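Local coordinates for glyoxalase family protein, putative (Bacillus anthracis str., PDB 2QQZ), which is of unproven function but belongs to the glyoxalase/bleomycin resistance protein/dioxygenase superfamily and may bind or transform a small molecule, perhaps with a metal ion, at the interface of chains A and B. Coordinates in Å, arbitrary orientation; residue numbers count along the deposited sequence, not the author numbering. Chains: chain A/B, Glyoxalase family protein, putative.

Contact 1: the interface of chains A and B. Residues chain A 12-15, 61; chain B 75-77, 103, 120, 122.
A:His13 and B:Ala77 face each other where strand 8-18 of one subunit pairs antiparallel with strand 75-80 of the other, and here the packing is tight. Backbone bonds run from A:Gln15 N to B:His75 O (2.8 Å) and from B:Ala77 N to A:His13 O (2.9 Å). The methyl CB of B:Ala77 sits over one face of the A:His13 imidazole, offset toward the rim, 3.5 Å from the ring centroid. A:His61 CE1 lies over the centre of the opposite face, so the ring is sandwiched. A:His13 ND1 donates almost straight (173° at H) to the anti lone pair of A:Asp12 OD2 at 2.7 Å, which fixes the ring's rotation. That carboxylate, with CG anti to the backbone N (chi1 178°), also rests against selenomethionine B:Met122, which crosses it at about a right angle; A:Asp12 OD2 is 3.4 Å from B:Met122 SE. Farther along the pairing, A:Gln15 CB lies over one face of the B:His75 ring, and B:His75 NE2 donates in its ring plane to B:Glu120 OE1 (2.9 Å).

The other side is looser and relies on water. Water 1 links A:His13 NE2 (2.6 Å) to B:Glu120 OE1, while water 2 joins A:Asp12 OD2 to both terminal nitrogens of the B:Arg103 guanidinium, with NH1 at 2.9 Å. The patch joins the two subunits and gathers histidines of both chains and a glutamate of chain B; by analogy with metal-dependent relatives, this cluster may belong to a shared active-site pocket.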
loop_
_atom_site.group_PDB
_atom_site.type_symbol
_atom_site.label_atom_id
_atom_site.label_comp_id
_atom_site.label_asym_id
_atom_site.label_seq_id
_atom_site.Cartn_x
_atom_site.Cartn_y
_atom_site.Cartn_z
ATOM N N ASP A 12 -6.577 -0.793 -5.155
ATOM C CA ASP A 12 -6.263 -0.763 -6.556
ATOM C C ASP A 12 -4.735 -0.764 -6.776
ATOM O O ASP A 12 -4.204 -1.491 -7.609
ATOM C CB ASP A 12 -6.886 0.468 -7.201
ATOM C CG ASP A 12 -6.550 0.571 -8.665
ATOM O OD1 ASP A 12 -7.293 0.015 -9.471
ATOM O OD2 ASP A 12 -5.525 1.166 -9.012
ATOM N N HIS A 13 -4.041 0.058 -6.018
ATOM C CA HIS A 13 -2.594 0.142 -6.165
ATOM C C HIS A 13 -2.021 0.820 -4.942
ATOM O O HIS A 13 -2.744 1.380 -4.146
ATOM C CB HIS A 13 -2.154 0.905 -7.481
ATOM C CG HIS A 13 -2.481 2.365 -7.489
ATOM N ND1 HIS A 13 -3.671 2.849 -7.997
ATOM C CD2 HIS A 13 -1.777 3.444 -7.092
ATOM C CE1 HIS A 13 -3.697 4.165 -7.888
ATOM N NE2 HIS A 13 -2.557 4.552 -7.337
ATOM N N VAL A 14 -0.698 0.723 -4.798
ATOM C CA VAL A 14 0.054 1.508 -3.831
ATOM C C VAL A 14 1.042 2.399 -4.580
ATOM O O VAL A 14 1.656 1.996 -5.587
ATOM C CB VAL A 14 0.808 0.614 -2.787
ATOM C CG1 VAL A 14 -0.188 -0.080 -1.915
ATOM C CG2 VAL A 14 1.757 -0.437 -3.485
ATOM N N GLN A 15 1.149 3.628 -4.108
ATOM C CA GLN A 15 2.094 4.554 -4.664
ATOM C C GLN A 15 3.313 4.576 -3.743
ATOM O O GLN A 15 3.192 4.905 -2.574
ATOM C CB GLN A 15 1.458 5.943 -4.829
ATOM C CG GLN A 15 2.585 6.926 -5.177
ATOM C CD GLN A 15 2.243 7.839 -6.279
ATOM O OE1 GLN A 15 1.904 7.409 -7.377
ATOM N NE2 GLN A 15 2.320 9.117 -6.008
ATOM N N HIS A 61 2.867 1.767 -8.169
ATOM C CA HIS A 61 3.192 2.913 -8.951
ATOM C C HIS A 61 4.398 3.561 -8.250
ATOM O O HIS A 61 4.322 3.982 -7.096
ATOM C CB HIS A 61 2.051 3.945 -9.059
ATOM C CG HIS A 61 0.819 3.439 -9.734
ATOM N ND1 HIS A 61 -0.245 4.266 -10.030
ATOM C CD2 HIS A 61 0.536 2.239 -10.305
ATOM C CE1 HIS A 61 -1.175 3.562 -10.649
ATOM N NE2 HIS A 61 -0.719 2.337 -10.847
ATOM N N HIS B 75 1.316 6.434 -0.632
ATOM C CA HIS B 75 -0.019 6.197 -0.109
ATOM C C HIS B 75 -0.689 5.042 -0.840
ATOM O O HIS B 75 -0.354 4.728 -1.995
ATOM C CB HIS B 75 -0.909 7.435 -0.322
ATOM C CG HIS B 75 -1.210 7.726 -1.769
ATOM N ND1 HIS B 75 -0.401 8.525 -2.560
ATOM C CD2 HIS B 75 -2.235 7.336 -2.560
ATOM C CE1 HIS B 75 -0.912 8.598 -3.783
ATOM N NE2 HIS B 75 -2.032 7.887 -3.807
ATOM N N PRO B 76 -1.657 4.411 -0.170
ATOM C CA PRO B 76 -2.523 3.463 -0.825
ATOM C C PRO B 76 -3.700 4.081 -1.606
ATOM O O PRO B 76 -4.192 5.128 -1.220
ATOM C CB PRO B 76 -3.046 2.639 0.346
ATOM C CG PRO B 76 -3.053 3.636 1.513
ATOM C CD PRO B 76 -1.967 4.593 1.277
ATOM N N ALA B 77 -4.148 3.426 -2.699
ATOM C CA ALA B 77 -5.305 3.858 -3.472
ATOM C C ALA B 77 -6.361 2.729 -3.449
ATOM O O ALA B 77 -6.076 1.583 -3.849
ATOM C CB ALA B 77 -4.928 4.169 -4.878
ATOM N N ARG B 103 -5.517 12.349 -14.045
ATOM C CA ARG B 103 -5.676 11.087 -14.772
ATOM C C ARG B 103 -7.086 11.042 -15.420
ATOM O O ARG B 103 -8.085 10.999 -14.706
ATOM C CB ARG B 103 -5.469 9.930 -13.777
ATOM C CG ARG B 103 -5.170 8.612 -14.392
ATOM C CD ARG B 103 -5.035 7.541 -13.320
ATOM N NE ARG B 103 -5.134 6.209 -13.933
ATOM C CZ ARG B 103 -4.987 5.048 -13.288
ATOM N NH1 ARG B 103 -4.722 4.993 -11.960
ATOM N NH2 ARG B 103 -5.131 3.916 -13.982
ATOM N N GLU B 120 -5.886 7.684 -1.103
ATOM C CA GLU B 120 -6.575 7.938 -2.358
ATOM C C GLU B 120 -7.788 6.999 -2.581
ATOM O O GLU B 120 -7.717 5.808 -2.254
ATOM C CB GLU B 120 -5.588 7.841 -3.501
ATOM C CG GLU B 120 -6.193 8.092 -4.851
ATOM C CD GLU B 120 -5.289 7.720 -6.007
ATOM O OE1 GLU B 120 -4.019 7.775 -5.931
ATOM O OE2 GLU B 120 -5.878 7.344 -7.027
HETATM N N MSE B 122 -10.396 5.940 -5.806
HETATM C CA MSE B 122 -10.607 6.071 -7.238
HETATM C C MSE B 122 -11.667 5.100 -7.831
HETATM O O MSE B 122 -11.947 4.063 -7.262
HETATM C CB MSE B 122 -9.281 5.855 -7.931
HETATM C CG MSE B 122 -8.691 4.494 -7.581
HETATM SE SE MSE B 122 -7.301 4.077 -8.872
HETATM C CE MSE B 122 -8.441 3.272 -10.219
HETATM O O HOH W 1 -1.941 7.031 -7.032
HETATM O O HOH W 2 -4.266 2.113 -11.554
#

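Contact 2: the interface of chains A and B. Residues chain A 82, 85-86, 89, 93; chain B 4-5, 7.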
loop_
_atom_site.group_PDB
_atom_site.type_symbol
_atom_site.label_atom_id
_atom_site.label_comp_id
_atom_site.label_asym_id
_atom_site.label_seq_id
_atom_site.Cartn_x
_atom_site.Cartn_y
_atom_site.Cartn_z
ATOM N N LYS A 82 5.214 -19.831 -3.011
ATOM C CA LYS A 82 6.503 -20.534 -2.920
ATOM C C LYS A 82 7.558 -19.559 -2.405
ATOM O O LYS A 82 8.638 -19.438 -2.969
ATOM C CB LYS A 82 6.888 -21.111 -4.302
ATOM C CG LYS A 82 7.777 -22.342 -4.292
ATOM C CD LYS A 82 6.992 -23.544 -4.439
ATOM C CE LYS A 82 7.744 -24.764 -3.931
ATOM N NZ LYS A 82 8.821 -25.263 -4.838
ATOM N N GLU A 85 11.406 -20.324 -2.114
ATOM C CA GLU A 85 12.133 -20.322 -3.384
ATOM C C GLU A 85 12.311 -18.879 -3.919
ATOM O O GLU A 85 13.347 -18.533 -4.500
ATOM C CB GLU A 85 11.367 -21.189 -4.377
ATOM C CG GLU A 85 12.072 -21.386 -5.677
ATOM C CD GLU A 85 11.165 -21.999 -6.766
ATOM O OE1 GLU A 85 10.474 -23.015 -6.477
ATOM O OE2 GLU A 85 11.158 -21.464 -7.909
ATOM N N PHE A 86 11.296 -18.042 -3.729
ATOM C CA PHE A 86 11.413 -16.629 -4.114
ATOM C C PHE A 86 12.547 -15.982 -3.342
ATOM O O PHE A 86 13.396 -15.317 -3.942
ATOM C CB PHE A 86 10.111 -15.917 -3.832
ATOM C CG PHE A 86 10.141 -14.435 -4.077
ATOM C CD1 PHE A 86 10.335 -13.936 -5.365
ATOM C CD2 PHE A 86 9.876 -13.549 -3.033
ATOM C CE1 PHE A 86 10.304 -12.571 -5.614
ATOM C CE2 PHE A 86 9.834 -12.196 -3.266
ATOM C CZ PHE A 86 10.045 -11.707 -4.571
ATOM N N GLU A 89 15.952 -16.898 -4.506
ATOM C CA GLU A 89 16.249 -16.228 -5.786
ATOM C C GLU A 89 16.703 -14.767 -5.573
ATOM O O GLU A 89 17.525 -14.242 -6.346
ATOM C CB GLU A 89 15.070 -16.265 -6.762
ATOM C CG GLU A 89 14.728 -17.612 -7.317
ATOM C CD GLU A 89 15.954 -18.396 -7.807
ATOM O OE1 GLU A 89 16.540 -17.985 -8.826
ATOM O OE2 GLU A 89 16.326 -19.410 -7.166
ATOM N N GLN A 93 20.732 -13.089 -6.072
ATOM C CA GLN A 93 21.012 -11.820 -6.747
ATOM C C GLN A 93 21.632 -10.740 -5.829
ATOM O O GLN A 93 21.688 -9.560 -6.186
ATOM C CB GLN A 93 19.715 -11.273 -7.387
ATOM C CG GLN A 93 19.073 -12.195 -8.414
ATOM C CD GLN A 93 17.700 -11.707 -8.828
ATOM O OE1 GLN A 93 16.675 -12.256 -8.405
ATOM N NE2 GLN A 93 17.665 -10.645 -9.640
HETATM N N MSE B 4 13.269 -15.297 -14.668
HETATM C CA MSE B 4 12.735 -15.682 -13.331
HETATM C C MSE B 4 11.229 -15.932 -13.375
HETATM O O MSE B 4 10.503 -15.284 -14.141
HETATM C CB MSE B 4 13.055 -14.614 -12.263
HETATM C CG MSE B 4 12.419 -14.914 -10.896
HETATM SE SE MSE B 4 13.362 -14.299 -9.306
HETATM C CE MSE B 4 12.184 -12.897 -8.711
ATOM N N ARG B 5 10.782 -16.863 -12.525
ATOM C CA ARG B 5 9.348 -17.259 -12.407
ATOM C C ARG B 5 8.512 -16.123 -11.824
ATOM O O ARG B 5 9.076 -15.099 -11.367
ATOM C CB ARG B 5 9.176 -18.549 -11.615
ATOM C CG ARG B 5 9.369 -19.755 -12.472
ATOM C CD ARG B 5 9.700 -20.913 -11.665
ATOM N NE ARG B 5 10.155 -22.006 -12.503
ATOM C CZ ARG B 5 10.972 -22.970 -12.076
ATOM N NH1 ARG B 5 11.415 -22.945 -10.815
ATOM N NH2 ARG B 5 11.334 -23.966 -12.889
ATOM N N TYR B 7 6.397 -15.162 -8.990
ATOM C CA TYR B 7 6.019 -15.438 -7.610
ATOM C C TYR B 7 5.013 -14.493 -6.998
ATOM O O TYR B 7 4.275 -14.909 -6.136
ATOM C CB TYR B 7 7.259 -15.400 -6.719
ATOM C CG TYR B 7 8.337 -16.371 -7.136
ATOM C CD1 TYR B 7 8.297 -17.710 -6.742
ATOM C CD2 TYR B 7 9.419 -15.940 -7.918
ATOM C CE1 TYR B 7 9.289 -18.591 -7.124
ATOM C CE2 TYR B 7 10.417 -16.813 -8.291
ATOM C CZ TYR B 7 10.358 -18.122 -7.884
ATOM O OH TYR B 7 11.358 -18.973 -8.302
#
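B:Tyr7 reaches across to helix 83-92 of chain A and is met there in two ways, over a face and at an edge. Over one face of the phenol ring stands A:Phe86 CB, 4.0 Å from the centroid and offset toward the rim, while A:Phe86 CD1 approaches B:Tyr7 CD2 at 3.4 Å as the two side chains cross obliquely. At the ring's edge lies the carboxylate of A:Glu85, its plane turned 90° from that of the phenol. The extended glutamate chain, CG anti to the backbone N (chi1 -174°), carries OE2 to the tyrosine hydroxyl, and B:Tyr7 OH donates to A:Glu85 OE2 at 2.5 Å, on the anti side but tilted 29° out of the carboxylate plane.

The same oxygen is gripped from its opposite face by B:Arg5, whose NH1 forms a long salt bridge of 3.3 Å to A:Glu85 OE2. The acceptor lies in the guanidinium plane, but the donor comes from above the carboxylate. A:Lys82 NZ pairs with the other oxygen, A:Glu85 OE1, at 3.2 Å, so basic groups from both chains would favour a charged glutamate.

Farther along the helix, selenomethionine B:Met4 slides past A:Glu89 in the opposite direction, SE 3.6 Å from A:Glu89 CB, and its bent chain sets the methyl CE against A:Phe86 CE1. The N-terminal segment of chain B, just ahead of strand 8-18, thus lies along the flank of helix 83-92 in chain A.

Contact 3: the interface of chains A and B. Residues chain A 78-82; chain B 7-9.
A:Val80 packs its two methyls on B:Tyr7 and B:Ile8 at the centre of a short antiparallel beta pairing between subunits of a glyoxalase-superfamily protein. CG1, anti to the backbone N (chi1 172°), touches the tyrosine methylene, with A:Val80 CG1 3.8 Å from B:Tyr7 CB. The other branch, A:Val80 CG2, lies 4.1 Å from B:Ile8 CG1. The second branch of the isoleucine, its CG2 methyl, leans lightly on the CB of A:Phe78, which adds a further apolar contact at the end of the pairing away from the tyrosine.

Backbone hydrogen bonds flank the bridge between A:Val80 and B:Ile8: B:Gln9 N donates to A:Tyr79 O at 2.7 Å, and A:Leu81 N donates to B:Tyr7 O at 3.0 Å.

Next outward, A:Leu81 meets B:Gln9. The aliphatic part of the glutamine lies against the leucine branch, A:Leu81 CG and B:Gln9 CG being 3.8 Å apart, and the amide then passes the tip of the leucine, with B:Gln9 NE2 3.6 Å from A:Leu81 CD1. A bend at chi2 (-55°) folds the glutamine back, bringing NE2 toward its own chain's B:Tyr7 O in a weak hydrogen bond. This amide is one polar group of the rim. Another is the carbonyl of A:Leu81, whose O lies at the edge of the tyrosine ring and in its plane, 3.3 Å from B:Tyr7 CD1.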
loop_
_atom_site.group_PDB
_atom_site.type_symbol
_atom_site.label_atom_id
_atom_site.label_comp_id
_atom_site.label_asym_id
_atom_site.label_seq_id
_atom_site.Cartn_x
_atom_site.Cartn_y
_atom_site.Cartn_z
ATOM N N PHE A 78 3.216 -7.793 -0.167
ATOM C CA PHE A 78 2.879 -8.584 -1.360
ATOM C C PHE A 78 2.782 -10.043 -1.020
ATOM O O PHE A 78 3.615 -10.562 -0.299
ATOM C CB PHE A 78 3.931 -8.381 -2.436
ATOM C CG PHE A 78 4.031 -6.975 -2.868
ATOM C CD1 PHE A 78 3.141 -6.473 -3.812
ATOM C CD2 PHE A 78 4.978 -6.137 -2.330
ATOM C CE1 PHE A 78 3.225 -5.143 -4.225
ATOM C CE2 PHE A 78 5.040 -4.796 -2.728
ATOM C CZ PHE A 78 4.171 -4.309 -3.671
ATOM N N TYR A 79 1.728 -10.680 -1.520
ATOM C CA TYR A 79 1.530 -12.119 -1.342
ATOM C C TYR A 79 2.352 -12.825 -2.417
ATOM O O TYR A 79 2.285 -12.445 -3.634
ATOM C CB TYR A 79 0.043 -12.522 -1.423
ATOM C CG TYR A 79 -0.162 -13.932 -0.857
ATOM C CD1 TYR A 79 -0.492 -14.106 0.491
ATOM C CD2 TYR A 79 0.072 -15.080 -1.636
ATOM C CE1 TYR A 79 -0.656 -15.374 1.033
ATOM C CE2 TYR A 79 -0.070 -16.389 -1.075
ATOM C CZ TYR A 79 -0.450 -16.493 0.260
ATOM O OH TYR A 79 -0.604 -17.704 0.880
ATOM N N VAL A 80 3.120 -13.833 -1.968
ATOM C CA VAL A 80 4.060 -14.617 -2.799
ATOM C C VAL A 80 3.752 -16.148 -2.781
ATOM O O VAL A 80 3.604 -16.736 -1.716
ATOM C CB VAL A 80 5.542 -14.307 -2.347
ATOM C CG1 VAL A 80 6.512 -15.188 -2.997
ATOM C CG2 VAL A 80 5.904 -12.799 -2.615
ATOM N N LEU A 81 3.633 -16.794 -3.954
ATOM C CA LEU A 81 3.623 -18.258 -4.019
ATOM C C LEU A 81 5.032 -18.798 -3.852
ATOM O O LEU A 81 5.965 -18.265 -4.482
ATOM C CB LEU A 81 3.138 -18.692 -5.380
ATOM C CG LEU A 81 1.651 -18.853 -5.587
ATOM C CD1 LEU A 81 1.369 -19.348 -7.069
ATOM C CD2 LEU A 81 1.122 -19.884 -4.586
ATOM N N LYS A 82 5.214 -19.831 -3.011
ATOM C CA LYS A 82 6.503 -20.534 -2.920
ATOM C C LYS A 82 7.558 -19.559 -2.405
ATOM O O LYS A 82 8.638 -19.438 -2.969
ATOM C CB LYS A 82 6.888 -21.111 -4.302
ATOM C CG LYS A 82 7.777 -22.342 -4.292
ATOM C CD LYS A 82 6.992 -23.544 -4.439
ATOM C CE LYS A 82 7.744 -24.764 -3.931
ATOM N NZ LYS A 82 8.821 -25.263 -4.838
ATOM N N TYR B 7 6.397 -15.162 -8.990
ATOM C CA TYR B 7 6.019 -15.438 -7.610
ATOM C C TYR B 7 5.013 -14.493 -6.998
ATOM O O TYR B 7 4.275 -14.909 -6.136
ATOM C CB TYR B 7 7.259 -15.400 -6.719
ATOM C CG TYR B 7 8.337 -16.371 -7.136
ATOM C CD1 TYR B 7 8.297 -17.710 -6.742
ATOM C CD2 TYR B 7 9.419 -15.940 -7.918
ATOM C CE1 TYR B 7 9.289 -18.591 -7.124
ATOM C CE2 TYR B 7 10.417 -16.813 -8.291
ATOM C CZ TYR B 7 10.358 -18.122 -7.884
ATOM O OH TYR B 7 11.358 -18.973 -8.302
ATOM N N ILE B 8 5.007 -13.222 -7.412
ATOM C CA ILE B 8 4.168 -12.202 -6.742
ATOM C C ILE B 8 2.758 -12.288 -7.253
ATOM O O ILE B 8 2.505 -12.243 -8.468
ATOM C CB ILE B 8 4.734 -10.767 -6.875
ATOM C CG1 ILE B 8 6.076 -10.706 -6.140
ATOM C CG2 ILE B 8 3.740 -9.742 -6.307
ATOM C CD1 ILE B 8 7.003 -9.678 -6.613
ATOM N N GLN B 9 1.829 -12.438 -6.333
ATOM C CA GLN B 9 0.454 -12.722 -6.687
ATOM C C GLN B 9 -0.452 -11.512 -6.515
ATOM O O GLN B 9 -1.526 -11.502 -7.101
ATOM C CB GLN B 9 -0.047 -13.869 -5.832
ATOM C CG GLN B 9 0.721 -15.213 -6.119
ATOM C CD GLN B 9 0.698 -15.612 -7.620
ATOM O OE1 GLN B 9 -0.355 -15.611 -8.269
ATOM N NE2 GLN B 9 1.859 -15.973 -8.164
#

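Contacts 2 and 3 are neighbours, their C-alpha centres about 9 Å apart, and they share A:Lys82 and B:Tyr7. Contact 1 lies farther off, about 26 Å from contact 2 and 20 Å from contact 3. Strand 8-18 and the strand beginning at 75 or 76 serve both contacts 1 and 3, with chain roles exchanged: chain A gives strand 8-18 to contact 1, chain B to contact 3. Because the interface is two-fold symmetric, each contact recurs with the chains swapped. Such reciprocal pairing of strand 8-18 with the partner's strand would suit an intertwined dimer, although the structure alone does not prove the state in solution.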